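Local atomic coordinates of oxidoreductase (Azotobacter vinelandii, PDB entry 7D5M), a protein that binds NAD and, as a homolog of inositol dehydrogenase, probably carries out NAD-dependent oxidation or reduction of a sugar-like polyol substrate. Residues 31-34 / 38-41; 52-57 / 65-70; 73-78 / 86-91; 100-105 / 128-133. One frame throughout, in Å; residues are numbered along the deposited sequence.

Contact 1. Residues 31-34 / 38-41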
loop_
_atom_site.group_PDB
_atom_site.type_symbol
_atom_site.label_atom_id
_atom_site.label_comp_id
_atom_site.label_asym_id
_atom_site.label_seq_id
_atom_site.Cartn_x
_atom_site.Cartn_y
_atom_site.Cartn_z
ATOM N N SER A 31 13.226 -20.773 19.969
ATOM C CA SER A 31 13.685 -19.374 19.791
ATOM C C SER A 31 13.050 -18.496 20.876
ATOM O O SER A 31 13.772 -17.728 21.531
ATOM C CB SER A 31 13.394 -18.890 18.397
ATOM O OG SER A 31 14.103 -17.687 18.136
ATOM N N ALA A 32 11.743 -18.631 21.087
ATOM C CA ALA A 32 10.960 -17.811 22.036
ATOM C C ALA A 32 11.252 -18.238 23.483
ATOM O O ALA A 32 11.374 -17.355 24.345
ATOM C CB ALA A 32 9.489 -17.931 21.715
ATOM N N ALA A 33 11.321 -19.541 23.747
ATOM C CA ALA A 33 11.464 -20.089 25.118
ATOM C C ALA A 33 12.860 -19.777 25.689
ATOM O O ALA A 33 12.965 -19.403 26.882
ATOM C CB ALA A 33 11.183 -21.564 25.105
ATOM N N LEU A 34 13.905 -19.877 24.868
ATOM C CA LEU A 34 15.307 -19.763 25.346
ATOM C C LEU A 34 15.687 -18.287 25.488
ATOM O O LEU A 34 16.651 -17.975 26.206
ATOM C CB LEU A 34 16.219 -20.508 24.377
ATOM C CG LEU A 34 15.948 -22.006 24.260
ATOM C CD1 LEU A 34 16.839 -22.614 23.196
ATOM C CD2 LEU A 34 16.151 -22.712 25.593
ATOM N N SER A 38 14.323 -17.251 29.938
ATOM C CA SER A 38 12.968 -17.701 30.373
ATOM C C SER A 38 12.981 -19.198 30.704
ATOM O O SER A 38 12.553 -19.589 31.825
ATOM C CB SER A 38 11.911 -17.392 29.338
ATOM O OG SER A 38 11.664 -15.991 29.285
ATOM N N PHE A 39 13.436 -20.006 29.752
ATOM C CA PHE A 39 13.495 -21.485 29.837
ATOM C C PHE A 39 14.902 -21.952 29.463
ATOM O O PHE A 39 15.609 -21.256 28.693
ATOM C CB PHE A 39 12.472 -22.132 28.896
ATOM C CG PHE A 39 11.034 -21.864 29.235
ATOM C CD1 PHE A 39 10.429 -20.672 28.882
ATOM C CD2 PHE A 39 10.288 -22.800 29.937
ATOM C CE1 PHE A 39 9.106 -20.431 29.207
ATOM C CE2 PHE A 39 8.957 -22.559 30.248
ATOM C CZ PHE A 39 8.373 -21.368 29.895
ATOM N N ALA A 40 15.287 -23.120 29.980
ATOM C CA ALA A 40 16.507 -23.857 29.595
ATOM C C ALA A 40 16.091 -25.232 29.069
ATOM O O ALA A 40 15.430 -25.980 29.819
ATOM C CB ALA A 40 17.439 -23.975 30.775
ATOM N N LEU A 41 16.488 -25.549 27.839
ATOM C CA LEU A 41 16.177 -26.842 27.188
ATOM C C LEU A 41 17.179 -27.891 27.674
ATOM O O LEU A 41 18.351 -27.884 27.212
ATOM C CB LEU A 41 16.231 -26.697 25.668
ATOM C CG LEU A 41 15.896 -27.969 24.891
ATOM C CD1 LEU A 41 14.460 -28.389 25.152
ATOM C CD2 LEU A 41 16.146 -27.771 23.407
HETATM O O HOH W 1 11.444 -15.612 26.497
#

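Contact 2. Residues 52-57 / 65-70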
loop_
_atom_site.group_PDB
_atom_site.type_symbol
_atom_site.label_atom_id
_atom_site.label_comp_id
_atom_site.label_asym_id
_atom_site.label_seq_id
_atom_site.Cartn_x
_atom_site.Cartn_y
_atom_site.Cartn_z
ATOM N N ARG A 52 16.647 -40.300 15.332
ATOM C CA ARG A 52 16.725 -38.941 14.732
ATOM C C ARG A 52 16.436 -37.890 15.818
ATOM O O ARG A 52 17.058 -36.813 15.778
ATOM C CB ARG A 52 15.770 -38.846 13.541
ATOM C CG ARG A 52 15.843 -37.523 12.796
ATOM C CD ARG A 52 15.025 -37.589 11.520
ATOM N NE ARG A 52 13.610 -37.751 11.822
ATOM C CZ ARG A 52 12.712 -38.307 11.017
ATOM N NH1 ARG A 52 13.073 -38.777 9.829
ATOM N NH2 ARG A 52 11.452 -38.413 11.410
ATOM N N GLY A 53 15.547 -38.192 16.773
ATOM C CA GLY A 53 15.274 -37.301 17.918
ATOM C C GLY A 53 16.530 -37.064 18.742
ATOM O O GLY A 53 16.780 -35.920 19.133
ATOM N N ARG A 54 17.309 -38.113 19.007
ATOM C CA ARG A 54 18.539 -38.012 19.827
ATOM C C ARG A 54 19.628 -37.287 19.025
ATOM O O ARG A 54 20.303 -36.423 19.608
ATOM C CB ARG A 54 19.028 -39.385 20.294
ATOM C CG ARG A 54 20.296 -39.308 21.130
ATOM C CD ARG A 54 20.656 -40.598 21.840
ATOM N NE ARG A 54 19.712 -40.905 22.907
ATOM C CZ ARG A 54 18.831 -41.909 22.897
ATOM N NH1 ARG A 54 18.748 -42.740 21.869
ATOM N NH2 ARG A 54 18.025 -42.072 23.931
ATOM N N GLU A 55 19.816 -37.635 17.750
ATOM C CA GLU A 55 20.783 -36.925 16.869
ATOM C C GLU A 55 20.517 -35.420 16.959
ATOM O O GLU A 55 21.482 -34.646 17.117
ATOM C CB GLU A 55 20.649 -37.341 15.407
ATOM C CG GLU A 55 21.233 -38.699 15.097
ATOM C CD GLU A 55 20.904 -39.169 13.690
ATOM O OE1 GLU A 55 20.550 -38.316 12.844
ATOM O OE2 GLU A 55 20.978 -40.381 13.447
ATOM N N PHE A 56 19.251 -35.022 16.837
ATOM C CA PHE A 56 18.855 -33.589 16.778
ATOM C C PHE A 56 19.024 -32.957 18.167
ATOM O O PHE A 56 19.597 -31.852 18.263
ATOM C CB PHE A 56 17.433 -33.428 16.233
ATOM C CG PHE A 56 17.021 -31.991 16.032
ATOM C CD1 PHE A 56 17.784 -31.146 15.241
ATOM C CD2 PHE A 56 15.866 -31.491 16.612
ATOM C CE1 PHE A 56 17.410 -29.824 15.059
ATOM C CE2 PHE A 56 15.485 -30.175 16.410
ATOM C CZ PHE A 56 16.262 -29.345 15.640
ATOM N N GLY A 57 18.535 -33.619 19.222
ATOM C CA GLY A 57 18.699 -33.144 20.610
ATOM C C GLY A 57 20.154 -32.797 20.896
ATOM O O GLY A 57 20.416 -31.704 21.452
ATOM N N GLN A 65 21.609 -38.625 26.945
ATOM C CA GLN A 65 20.885 -39.460 27.942
ATOM C C GLN A 65 19.572 -38.788 28.363
ATOM O O GLN A 65 18.733 -39.473 28.974
ATOM C CB GLN A 65 21.782 -39.716 29.147
ATOM C CG GLN A 65 22.837 -40.779 28.887
ATOM C CD GLN A 65 23.496 -41.190 30.180
ATOM O OE1 GLN A 65 24.341 -40.480 30.714
ATOM N NE2 GLN A 65 23.078 -42.326 30.713
ATOM N N ARG A 66 19.368 -37.507 28.043
ATOM C CA ARG A 66 18.086 -36.807 28.339
ATOM C C ARG A 66 17.318 -36.551 27.036
ATOM O O ARG A 66 16.367 -35.751 27.063
ATOM C CB ARG A 66 18.347 -35.507 29.103
ATOM C CG ARG A 66 19.038 -35.714 30.441
ATOM C CD ARG A 66 19.269 -34.410 31.164
ATOM N NE ARG A 66 18.149 -34.004 32.004
ATOM C CZ ARG A 66 18.158 -32.927 32.784
ATOM N NH1 ARG A 66 19.232 -32.157 32.823
ATOM N NH2 ARG A 66 17.103 -32.613 33.516
ATOM N N CYS A 67 17.723 -37.198 25.945
ATOM C CA CYS A 67 16.920 -37.336 24.705
ATOM C C CYS A 67 16.208 -38.684 24.787
ATOM O O CYS A 67 16.838 -39.709 24.464
ATOM C CB CYS A 67 17.768 -37.267 23.444
ATOM S SG CYS A 67 18.679 -35.710 23.281
ATOM N N TYR A 68 14.968 -38.681 25.259
ATOM C CA TYR A 68 14.183 -39.907 25.538
ATOM C C TYR A 68 13.373 -40.295 24.311
ATOM O O TYR A 68 13.044 -39.449 23.478
ATOM C CB TYR A 68 13.289 -39.678 26.750
ATOM C CG TYR A 68 14.019 -39.216 27.984
ATOM C CD1 TYR A 68 14.601 -40.123 28.859
ATOM C CD2 TYR A 68 14.116 -37.869 28.295
ATOM C CE1 TYR A 68 15.266 -39.708 29.999
ATOM C CE2 TYR A 68 14.769 -37.440 29.440
ATOM C CZ TYR A 68 15.324 -38.363 30.308
ATOM O OH TYR A 68 15.960 -37.943 31.440
ATOM N N PRO A 69 13.032 -41.594 24.151
ATOM C CA PRO A 69 12.289 -42.046 22.975
ATOM C C PRO A 69 10.814 -41.637 22.932
ATOM O O PRO A 69 10.227 -41.701 21.859
ATOM C CB PRO A 69 12.408 -43.578 23.057
ATOM C CG PRO A 69 12.573 -43.840 24.526
ATOM C CD PRO A 69 13.466 -42.712 25.005
ATOM N N ASP A 70 10.230 -41.260 24.072
ATOM C CA ASP A 70 8.791 -40.913 24.151
ATOM C C ASP A 70 8.518 -40.017 25.364
ATOM O O ASP A 70 9.348 -39.954 26.294
ATOM C CB ASP A 70 7.931 -42.178 24.272
ATOM C CG ASP A 70 8.115 -42.857 25.618
ATOM O OD1 ASP A 70 9.213 -43.390 25.861
ATOM O OD2 ASP A 70 7.204 -42.784 26.442
#

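Contact 3. Residues 73-78 / 86-91. With NAD (nicotinamide-adenine-dinucleotide), chain B.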
loop_
_atom_site.group_PDB
_atom_site.type_symbol
_atom_site.label_atom_id
_atom_site.label_comp_id
_atom_site.label_asym_id
_atom_site.label_seq_id
_atom_site.Cartn_x
_atom_site.Cartn_y
_atom_site.Cartn_z
ATOM N N THR A 73 8.464 -41.850 29.033
ATOM C CA THR A 73 9.837 -42.069 29.551
ATOM C C THR A 73 10.429 -40.725 29.973
ATOM O O THR A 73 11.027 -40.645 31.056
ATOM C CB THR A 73 10.733 -42.758 28.523
ATOM O OG1 THR A 73 10.024 -43.941 28.148
ATOM C CG2 THR A 73 12.107 -43.053 29.083
ATOM N N LEU A 74 10.270 -39.699 29.135
ATOM C CA LEU A 74 10.730 -38.335 29.481
ATOM C C LEU A 74 10.220 -37.971 30.880
ATOM O O LEU A 74 11.053 -37.618 31.731
ATOM C CB LEU A 74 10.221 -37.354 28.427
ATOM C CG LEU A 74 10.306 -35.878 28.801
ATOM C CD1 LEU A 74 11.746 -35.392 28.818
ATOM C CD2 LEU A 74 9.473 -35.058 27.831
ATOM N N PHE A 75 8.909 -38.061 31.122
ATOM C CA PHE A 75 8.290 -37.607 32.396
ATOM C C PHE A 75 8.778 -38.511 33.536
ATOM O O PHE A 75 9.168 -37.964 34.577
ATOM C CB PHE A 75 6.764 -37.553 32.307
ATOM C CG PHE A 75 6.231 -36.667 31.208
ATOM C CD1 PHE A 75 7.004 -35.646 30.674
ATOM C CD2 PHE A 75 4.951 -36.850 30.709
ATOM C CE1 PHE A 75 6.512 -34.842 29.657
ATOM C CE2 PHE A 75 4.461 -36.043 29.693
ATOM C CZ PHE A 75 5.245 -35.047 29.163
ATOM N N GLU A 76 8.803 -39.832 33.335
ATOM C CA GLU A 76 9.165 -40.802 34.409
ATOM C C GLU A 76 10.642 -40.625 34.788
ATOM O O GLU A 76 10.922 -40.550 36.000
ATOM C CB GLU A 76 8.867 -42.246 33.987
ATOM C CG GLU A 76 9.361 -43.283 34.991
ATOM C CD GLU A 76 9.074 -44.738 34.642
ATOM O OE1 GLU A 76 8.924 -45.047 33.431
ATOM O OE2 GLU A 76 8.998 -45.567 35.589
ATOM N N GLN A 77 11.544 -40.562 33.803
ATOM C CA GLN A 77 13.013 -40.479 34.036
ATOM C C GLN A 77 13.354 -39.112 34.632
ATOM O O GLN A 77 14.181 -39.055 35.564
ATOM C CB GLN A 77 13.797 -40.740 32.750
ATOM C CG GLN A 77 13.761 -42.193 32.295
ATOM C CD GLN A 77 14.285 -43.124 33.362
ATOM O OE1 GLN A 77 15.375 -42.930 33.903
ATOM N NE2 GLN A 77 13.494 -44.130 33.688
ATOM N N GLU A 78 12.743 -38.036 34.123
ATOM C CA GLU A 78 13.055 -36.668 34.610
ATOM C C GLU A 78 12.613 -36.529 36.074
ATOM O O GLU A 78 13.319 -35.853 36.829
ATOM C CB GLU A 78 12.443 -35.623 33.671
ATOM C CG GLU A 78 13.228 -35.497 32.375
ATOM C CD GLU A 78 14.584 -34.829 32.533
ATOM O OE1 GLU A 78 14.625 -33.718 33.136
ATOM O OE2 GLU A 78 15.596 -35.419 32.064
ATOM N N GLN A 86 10.590 -28.997 34.759
ATOM C CA GLN A 86 9.445 -28.412 35.486
ATOM C C GLN A 86 8.309 -28.140 34.506
ATOM O O GLN A 86 7.173 -27.950 34.972
ATOM C CB GLN A 86 9.888 -27.114 36.146
ATOM C CG GLN A 86 10.980 -27.336 37.179
ATOM C CD GLN A 86 11.615 -26.028 37.564
ATOM O OE1 GLN A 86 12.259 -25.371 36.749
ATOM N NE2 GLN A 86 11.416 -25.641 38.815
ATOM N N ALA A 87 8.633 -28.064 33.208
ATOM C CA ALA A 87 7.661 -27.707 32.161
ATOM C C ALA A 87 8.031 -28.377 30.839
ATOM O O ALA A 87 9.206 -28.749 30.622
ATOM C CB ALA A 87 7.576 -26.206 32.044
ATOM N N VAL A 88 7.024 -28.556 29.989
ATOM C CA VAL A 88 7.181 -29.242 28.683
ATOM C C VAL A 88 6.324 -28.510 27.649
ATOM O O VAL A 88 5.170 -28.167 27.960
ATOM C CB VAL A 88 6.848 -30.743 28.793
ATOM C CG1 VAL A 88 5.430 -30.992 29.278
ATOM C CG2 VAL A 88 7.120 -31.470 27.488
ATOM N N SER A 89 6.893 -28.266 26.470
ATOM C CA SER A 89 6.145 -27.776 25.297
ATOM C C SER A 89 5.787 -28.953 24.389
ATOM O O SER A 89 6.688 -29.753 24.043
ATOM C CB SER A 89 6.913 -26.710 24.581
ATOM O OG SER A 89 6.931 -25.553 25.389
ATOM N N VAL A 90 4.519 -29.019 23.983
ATOM C CA VAL A 90 3.970 -30.135 23.162
ATOM C C VAL A 90 3.789 -29.620 21.727
ATOM O O VAL A 90 2.906 -28.782 21.490
ATOM C CB VAL A 90 2.659 -30.665 23.768
ATOM C CG1 VAL A 90 2.075 -31.793 22.934
ATOM C CG2 VAL A 90 2.833 -31.090 25.217
ATOM N N ALA A 91 4.631 -30.081 20.810
ATOM C CA ALA A 91 4.647 -29.623 19.402
ATOM C C ALA A 91 4.537 -30.837 18.486
ATOM O O ALA A 91 5.134 -30.823 17.400
ATOM C CB ALA A 91 5.896 -28.830 19.134
HETATM P PA NAD B . 5.257 -31.345 11.732
HETATM O O1A NAD B . 4.672 -32.594 11.150
HETATM O O2A NAD B . 6.003 -30.379 10.867
HETATM O O5B NAD B . 6.183 -31.751 12.980
HETATM C C5B NAD B . 5.850 -32.856 13.877
HETATM C C4B NAD B . 7.066 -33.142 14.726
HETATM O O4B NAD B . 6.699 -33.955 15.870
HETATM C C3B NAD B . 8.183 -33.921 14.022
HETATM O O3B NAD B . 9.445 -33.507 14.526
HETATM C C2B NAD B . 7.852 -35.367 14.410
HETATM O O2B NAD B . 8.933 -36.265 14.314
HETATM C C1B NAD B . 7.461 -35.146 15.864
HETATM N N9A NAD B . 6.636 -36.193 16.448
HETATM C C8A NAD B . 5.522 -36.760 15.886
HETATM N N7A NAD B . 4.934 -37.629 16.670
HETATM C C5A NAD B . 5.695 -37.621 17.829
HETATM C C6A NAD B . 5.568 -38.324 19.043
HETATM N N6A NAD B . 4.578 -39.180 19.305
HETATM N N1A NAD B . 6.492 -38.074 20.004
HETATM C C2A NAD B . 7.479 -37.206 19.732
HETATM N N3A NAD B . 7.689 -36.478 18.634
HETATM C C4A NAD B . 6.749 -36.736 17.706
HETATM O O3 NAD B . 4.086 -30.496 12.457
HETATM P PN NAD B . 4.006 -28.903 12.752
HETATM O O1N NAD B . 3.495 -28.188 11.532
HETATM O O2N NAD B . 5.307 -28.460 13.351
HETATM O O5D NAD B . 2.844 -28.833 13.853
HETATM C C5D NAD B . 2.962 -29.485 15.119
HETATM C C4D NAD B . 1.892 -28.897 15.996
HETATM O O4D NAD B . 2.072 -27.459 16.049
HETATM C C3D NAD B . 0.464 -29.116 15.482
HETATM O O3D NAD B . -0.414 -29.289 16.580
HETATM C C2D NAD B . 0.168 -27.821 14.717
HETATM O O2D NAD B . -1.217 -27.519 14.640
HETATM C C1D NAD B . 0.892 -26.804 15.601
HETATM N N1N NAD B . 1.292 -25.543 14.904
HETATM C C2N NAD B . 0.950 -24.332 15.465
HETATM C C3N NAD B . 1.261 -23.135 14.817
HETATM C C7N NAD B . 0.996 -21.849 15.570
HETATM O O7N NAD B . 0.773 -21.905 16.785
HETATM N N7N NAD B . 1.049 -20.710 14.886
HETATM C C4N NAD B . 1.810 -23.184 13.531
HETATM C C5N NAD B . 2.134 -24.420 12.971
HETATM C C6N NAD B . 2.003 -25.558 13.736
#

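Contact 4. Residues 100-105 / 128-133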
loop_
_atom_site.group_PDB
_atom_site.type_symbol
_atom_site.label_atom_id
_atom_site.label_comp_id
_atom_site.label_asym_id
_atom_site.label_seq_id
_atom_site.Cartn_x
_atom_site.Cartn_y
_atom_site.Cartn_z
ATOM N N ILE A 100 -0.584 -36.429 25.707
ATOM C CA ILE A 100 0.728 -35.909 26.186
ATOM C C ILE A 100 0.474 -34.840 27.253
ATOM O O ILE A 100 1.158 -34.896 28.295
ATOM C CB ILE A 100 1.599 -35.380 25.033
ATOM C CG1 ILE A 100 1.919 -36.486 24.026
ATOM C CG2 ILE A 100 2.859 -34.743 25.597
ATOM C CD1 ILE A 100 2.511 -35.982 22.741
ATOM N N THR A 101 -0.451 -33.906 27.003
ATOM C CA THR A 101 -0.799 -32.830 27.969
ATOM C C THR A 101 -1.329 -33.475 29.259
ATOM O O THR A 101 -0.875 -33.085 30.353
ATOM C CB THR A 101 -1.782 -31.822 27.365
ATOM O OG1 THR A 101 -1.149 -31.248 26.221
ATOM C CG2 THR A 101 -2.149 -30.703 28.313
ATOM N N ARG A 102 -2.252 -34.430 29.141
ATOM C CA ARG A 102 -2.842 -35.111 30.321
ATOM C C ARG A 102 -1.723 -35.727 31.165
ATOM O O ARG A 102 -1.700 -35.485 32.392
ATOM C CB ARG A 102 -3.841 -36.196 29.914
ATOM C CG ARG A 102 -4.522 -36.823 31.120
ATOM C CD ARG A 102 -5.430 -37.984 30.773
ATOM N NE ARG A 102 -6.121 -38.387 31.991
ATOM C CZ ARG A 102 -7.348 -38.890 32.045
ATOM N NH1 ARG A 102 -8.045 -39.086 30.936
ATOM N NH2 ARG A 102 -7.867 -39.208 33.222
ATOM N N ALA A 103 -0.839 -36.505 30.543
ATOM C CA ALA A 103 0.273 -37.199 31.238
ATOM C C ALA A 103 1.186 -36.157 31.915
ATOM O O ALA A 103 1.592 -36.377 33.076
ATOM C CB ALA A 103 1.037 -38.055 30.269
ATOM N N ALA A 104 1.497 -35.048 31.237
ATOM C CA ALA A 104 2.403 -34.011 31.784
ATOM C C ALA A 104 1.753 -33.406 33.037
ATOM O O ALA A 104 2.431 -33.282 34.073
ATOM C CB ALA A 104 2.723 -32.954 30.748
ATOM N N LEU A 105 0.462 -33.086 32.961
ATOM C CA LEU A 105 -0.292 -32.452 34.073
ATOM C C LEU A 105 -0.338 -33.407 35.271
ATOM O O LEU A 105 -0.141 -32.950 36.398
ATOM C CB LEU A 105 -1.717 -32.160 33.597
ATOM C CG LEU A 105 -1.832 -31.165 32.448
ATOM C CD1 LEU A 105 -3.283 -30.830 32.148
ATOM C CD2 LEU A 105 -1.024 -29.922 32.749
ATOM N N ARG A 128 -8.840 -29.408 31.079
ATOM C CA ARG A 128 -8.905 -28.179 31.899
ATOM C C ARG A 128 -9.090 -28.587 33.363
ATOM O O ARG A 128 -8.400 -28.027 34.235
ATOM C CB ARG A 128 -10.005 -27.225 31.436
ATOM C CG ARG A 128 -10.180 -26.064 32.404
ATOM C CD ARG A 128 -10.937 -24.883 31.864
ATOM N NE ARG A 128 -12.250 -25.236 31.381
ATOM C CZ ARG A 128 -13.063 -24.399 30.746
ATOM N NH1 ARG A 128 -12.699 -23.148 30.513
ATOM N NH2 ARG A 128 -14.251 -24.818 30.354
ATOM N N GLU A 129 -9.993 -29.525 33.650
ATOM C CA GLU A 129 -10.218 -29.947 35.062
ATOM C C GLU A 129 -8.923 -30.519 35.641
ATOM O O GLU A 129 -8.619 -30.217 36.814
ATOM C CB GLU A 129 -11.382 -30.929 35.169
ATOM C CG GLU A 129 -12.712 -30.245 34.948
ATOM C CD GLU A 129 -13.877 -30.860 35.693
ATOM O OE1 GLU A 129 -13.810 -32.073 35.988
ATOM O OE2 GLU A 129 -14.847 -30.125 35.966
ATOM N N ILE A 130 -8.162 -31.278 34.856
ATOM C CA ILE A 130 -6.910 -31.916 35.345
ATOM C C ILE A 130 -5.842 -30.832 35.563
ATOM O O ILE A 130 -5.147 -30.890 36.586
ATOM C CB ILE A 130 -6.453 -33.044 34.399
ATOM C CG1 ILE A 130 -7.471 -34.194 34.377
ATOM C CG2 ILE A 130 -5.067 -33.534 34.798
ATOM C CD1 ILE A 130 -7.170 -35.290 33.373
ATOM N N ALA A 131 -5.726 -29.851 34.663
ATOM C CA ALA A 131 -4.786 -28.716 34.836
ATOM C C ALA A 131 -5.107 -27.963 36.134
ATOM O O ALA A 131 -4.184 -27.641 36.890
ATOM C CB ALA A 131 -4.832 -27.800 33.639
ATOM N N LEU A 132 -6.382 -27.671 36.377
ATOM C CA LEU A 132 -6.807 -26.866 37.546
ATOM C C LEU A 132 -6.546 -27.669 38.825
ATOM O O LEU A 132 -5.970 -27.107 39.754
ATOM C CB LEU A 132 -8.280 -26.484 37.391
ATOM C CG LEU A 132 -8.565 -25.464 36.287
ATOM C CD1 LEU A 132 -10.053 -25.371 36.012
ATOM C CD2 LEU A 132 -8.011 -24.101 36.649
ATOM N N ALA A 133 -6.942 -28.943 38.870
ATOM C CA ALA A 133 -6.757 -29.800 40.069
ATOM C C ALA A 133 -5.269 -29.863 40.437
ATOM O O ALA A 133 -4.946 -29.829 41.646
ATOM C CB ALA A 133 -7.329 -31.179 39.834
#

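Contact 1. Residues 31-34 / 38-41
Phe39 N donates to the carbonyl oxygen of Ala33 across 3.0 Å, a bent hydrogen bond with an N-H...O angle of 134°, and this ties the first residue of strand 39-45 to the last turn of helix 26-34. The same oxygen lies at the edge of the Phe39 ring, near its plane, with CD1 at 3.5 Å from Ala33 O. The ring is put there by a chi1 of -65°, which sets CG beside the backbone N that makes the bond; CD1 then also rests on the methyl of Ala33, 4.0 Å from its CB. On the outer flank Leu34 reaches along the strand with one branch alone: its CD2 sits 3.5 Å from Phe39 O and packs on CB of Leu41. A water links Ala32 O to Ser38 OG, each 2.8 Å from it.

Further out, Trp14 of strand 12-16 meets the Phe39 ring at a slant, while Tyr337 of helix 329-349 meets it edge-to-face. A serine in place of Phe39 would probably keep the backbone bond but leave a gap between Ala33, Trp14 and Tyr337 where the ring had been. The tight turn from helix into strand is the second half of the beta-alpha-beta crossover 12-16, 26-34, 39-45, the unit with which the NAD-binding Rossmann fold begins.

Contact 2. Residues 52-57 / 65-70
Helix 50-59 and the irregular 65-70 segment come closest at Arg54 and Cys67, whose CA atoms are 5.2 Å apart, and the loop passes the helix here without forming a regular element of its own. Cys67 is the centre of the contact, touched by both Arg54 and Gly57. Its CB points at the helix and lies 3.8 Å from CA of Arg54, and SG, swung beside its own backbone N by a chi1 of -60°, settles 3.7 Å from the CA of Gly57. That approach depends on the glycine: a beta carbon at this position would run into the sulfur.

Arg54 comes at the same residue from the flank. CG stands anti to the backbone N (chi1 180°) and lies 4.0 Å from CB of Cys67; beyond it the chain bends at chi3, bringing the guanidinium back over the loop. NH2 ends 2.7 Å from Cys67 O, an oxygen that lies oblique to the guanidinium plane. The firmer polar partner is Pro64, whose carbonyl oxygen takes a hydrogen bond from NE, which limits how the group can turn. The apolar part of the arginine thus covers the cysteine, and its charged end lies near the carbonyls of Pro64 and Cys67.

Around this, Val62 touches Cys67, and backbone hydrogen bonds between Gly44 and both Arg66 and Tyr68 hold the loop to strand 39-45. Asp70 ends the loop as the N-cap of helix 71-78. The whole is a helix-to-helix connection at the outer edge of the Rossmann domain, beyond the edge strand 39-45.

Contact 3. Residues 73-78 / 86-91
Helix 71-78 lies over strand 87-91 with the backbones well separated, Phe75 and Val88 being the closest pair at 9.2 Å between CA atoms, so side chains alone span the gap. Val88 points its CB at the helix and offers both methyls. CG1 meets the far end of the Phe75 ring, 4.0 Å from CE1 and 4.1 Å from CZ, while CG2 touches CE1 as well and lies 4.3 Å from CD2 of Leu74. With CG2 anti to its backbone N and CG1 set between N and the carbonyl carbon (chi1 59°), the valine turns both methyls to the CE1 end of the ring. Phe75 crosses it at about a right angle, its CG placed beside the backbone N by a chi1 of -57°.

Ala103 and Ala104 of helix 97-106 and Leu109 also touch Phe75, and Leu74 reaches Ala15 of strand 12-16. At the far end of the strand, Ala91 belongs to the NAD pocket: its O lies 3.4 Å from C5D of NAD, on the nicotinamide side of the dinucleotide.

Each of the three residues that meet is buried, and what they share is purely apolar: carbon meets carbon at van der Waals range or slightly beyond, over only 90 Å² of summed surface. Such a contact has no directional bonds, and what holds it is the fit of the phenyl end and one leucine methyl to the two methyls of a single valine.

Contact 4. Residues 100-105 / 128-133
Ile130 sends its side chain from helix 121-133 straight at helix 97-106, and each branch meets a different residue. CB points toward the partner helix. From it CG2, anti to the backbone N, lies 3.8 Å from CB of Leu105, about one turn after Arg102 on the helix. The other branch, CG1, stands beside the backbone N (chi1 -65°) and carries CD1 out to Arg102. This terminal methyl lies over one face of the guanidinium, 3.5 Å from NE, and is also 3.8 Å from CG farther down the same chain. Arg102 is extended from CG to NE, so the methyl meets both its CG and its guanidinium as the two chains cross at a slant, and its NE forms a salt bridge with Glu106 on the same helix.

A glycine at Arg102 would probably leave Glu106 without this mate and uncover the Ile130 methyl along the flank where the arginine had lain. Deeper in, Leu105 passes CD1 to the second helix, 3.6 Å from Ala131 N and 3.7 Å from Ala131 CB; the small methyl lets the leucine come up to the backbone.

The two short segments run nearly parallel, their axes 9.6 Å apart at an angle of 18°. Leu105 also touches Val111 of strand 110-113, so it joins helix 121-133 to the sheet side of helix 97-106, while Tyr71 of helix 71-78 touches Ile100 and Ala103 elsewhere on helix 97-106.

Overall arrangement
All four contacts belong to the NAD-binding Rossmann domain. Contact 3 is part of its apolar core, wholly buried against the central strand; contacts 1 and 4 are partly buried, and contact 2, though its cysteine and glycine are buried, lies farthest from the chain's centre. Contacts 1 and 3 reach the same parallel sheet and touch where Phe39 meets Ala87. Polar links join contacts 2 and 3, with Glu78 salt-bridged to Arg66 and probably hydrogen-bonded to Tyr68, whereas contacts 3 and 4 meet through packing of Phe75 and Val88 on Ala104. Only contact 1 has a clear direct hydrogen bond between its segments; arginines edge contacts 2 and 4.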